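Local coordinates for CysQ, sulfite synthesis pathway protein (Bacteroides thetaiotaomicron VPI-5482, PDB 3B8B) that probably converts adenosine 3',5'-bisphosphate to AMP and phosphate with the help of magnesium, as a member of the inositol monophosphatase superfamily, at residues A242-E246 against W247-A251. Sequence-based numbering, arbitrary orientation.
Sequences APTME and WDTAA
Met245, modelled as selenomethionine, lies alongside the indole of Trp247, and the two run in the same direction. Met245 CB sits over the face of the five-membered ring of Trp247, 3.7 Å from its centroid in a CH-pi contact, and comes within 3.3 Å of Trp247 NE1. Met245 CG passes 3.8 Å from Trp247 NE1. Bends at chi2 and chi3 (-64° and -75°) then turn the chain back past SE, bringing Met245 CE to 3.8 Å from Trp247 CZ2 on the six-membered ring. At Trp247 a chi1 of 44°, which keeps CG close to both backbone N and C, swings the indole back alongside Met245; with an alanine in place of Trp247, the selenomethionine would probably lose the ring that backs its CB and CE, and a gap would open toward Ile103. The helix begins at this point: Asp248 N donates to Met245 O at 2.9 Å, and Glu246 O accepts from both Thr249 N and Ala250 N. The Glu246 carboxylate turns elsewhere, to Lys276 and the backbone N of Asn275. A water links Met245 N to Asp248 OD2. This strand-to-helix turn thus presents Asp248 at the N-terminal end of helix 246-258, beside the carboxylates of Asp105 and Asp108, consistent with its predicted place in the magnesium site of the inositol monophosphatase fold.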
loop_
_atom_site.group_PDB
_atom_site.type_symbol
_atom_site.label_atom_id
_atom_site.label_comp_id
_atom_site.label_asym_id
_atom_site.label_seq_id
_atom_site.Cartn_x
_atom_site.Cartn_y
_atom_site.Cartn_z
ATOM N N ALA A 242 4.942 -15.715 -0.215
ATOM C CA ALA A 242 6.283 -15.204 -0.032
ATOM C C ALA A 242 6.226 -14.350 1.225
ATOM O O ALA A 242 5.178 -13.801 1.536
ATOM C CB ALA A 242 6.709 -14.381 -1.239
ATOM N N PRO A 243 7.351 -14.191 1.911
ATOM C CA PRO A 243 7.402 -13.336 3.077
ATOM C C PRO A 243 7.270 -11.843 2.706
ATOM O O PRO A 243 7.905 -11.368 1.760
ATOM C CB PRO A 243 8.763 -13.672 3.709
ATOM C CG PRO A 243 9.578 -14.144 2.573
ATOM C CD PRO A 243 8.661 -14.790 1.599
ATOM N N THR A 244 6.377 -11.148 3.405
ATOM C CA THR A 244 6.229 -9.685 3.277
ATOM C C THR A 244 6.044 -9.163 4.693
ATOM O O THR A 244 5.816 -9.936 5.593
ATOM C CB THR A 244 5.014 -9.301 2.424
ATOM O OG1 THR A 244 3.799 -9.725 3.067
ATOM C CG2 THR A 244 5.096 -9.854 0.999
HETATM N N MSE A 245 6.193 -7.850 4.876
HETATM C CA MSE A 245 6.059 -7.211 6.161
HETATM C C MSE A 245 4.703 -6.494 6.263
HETATM O O MSE A 245 4.155 -6.016 5.263
HETATM C CB MSE A 245 7.187 -6.182 6.394
HETATM C CG MSE A 245 8.582 -6.748 6.299
HETATM SE SE MSE A 245 8.896 -8.061 7.703
HETATM C CE MSE A 245 9.103 -6.923 9.170
ATOM N N GLU A 246 4.196 -6.394 7.485
ATOM C CA GLU A 246 2.901 -5.743 7.741
ATOM C C GLU A 246 2.742 -4.390 7.061
ATOM O O GLU A 246 1.691 -4.072 6.530
ATOM C CB GLU A 246 2.656 -5.547 9.220
ATOM C CG GLU A 246 2.327 -6.828 10.000
ATOM C CD GLU A 246 1.906 -6.543 11.422
ATOM O OE1 GLU A 246 1.513 -5.378 11.727
ATOM O OE2 GLU A 246 1.918 -7.478 12.246
ATOM N N TRP A 247 3.796 -3.589 7.116
ATOM C CA TRP A 247 3.759 -2.241 6.547
ATOM C C TRP A 247 3.634 -2.208 5.033
ATOM O O TRP A 247 3.281 -1.176 4.469
ATOM C CB TRP A 247 4.955 -1.396 7.017
ATOM C CG TRP A 247 6.270 -2.025 7.032
ATOM C CD1 TRP A 247 7.004 -2.508 5.963
ATOM C CD2 TRP A 247 7.061 -2.240 8.189
ATOM N NE1 TRP A 247 8.203 -3.019 6.427
ATOM C CE2 TRP A 247 8.260 -2.854 7.780
ATOM C CE3 TRP A 247 6.878 -1.955 9.541
ATOM C CZ2 TRP A 247 9.259 -3.202 8.686
ATOM C CZ3 TRP A 247 7.872 -2.306 10.440
ATOM C CH2 TRP A 247 9.038 -2.927 10.004
ATOM N N ASP A 248 3.909 -3.324 4.343
ATOM C CA ASP A 248 3.705 -3.351 2.913
ATOM C C ASP A 248 2.326 -3.796 2.460
ATOM O O ASP A 248 2.001 -3.675 1.287
ATOM C CB ASP A 248 4.822 -4.115 2.267
ATOM C CG ASP A 248 6.136 -3.394 2.467
ATOM O OD1 ASP A 248 6.126 -2.115 2.403
ATOM O OD2 ASP A 248 7.131 -4.040 2.762
ATOM N N THR A 249 1.544 -4.344 3.390
ATOM C CA THR A 249 0.192 -4.744 3.066
ATOM C C THR A 249 -0.918 -3.917 3.724
ATOM O O THR A 249 -2.031 -3.877 3.203
ATOM C CB THR A 249 -0.072 -6.231 3.396
ATOM O OG1 THR A 249 0.088 -6.488 4.782
ATOM C CG2 THR A 249 0.876 -7.161 2.563
ATOM N N ALA A 250 -0.640 -3.307 4.871
ATOM C CA ALA A 250 -1.699 -2.720 5.671
ATOM C C ALA A 250 -2.500 -1.671 4.896
ATOM O O ALA A 250 -3.739 -1.696 4.899
ATOM C CB ALA A 250 -1.114 -2.127 6.985
ATOM N N ALA A 251 -1.805 -0.755 4.233
ATOM C CA ALA A 251 -2.500 0.301 3.517
ATOM C C ALA A 251 -3.385 -0.270 2.403
ATOM O O ALA A 251 -4.567 0.073 2.293
ATOM C CB ALA A 251 -1.491 1.337 2.958
HETATM O O HOH W 1 7.285 -6.527 2.519
#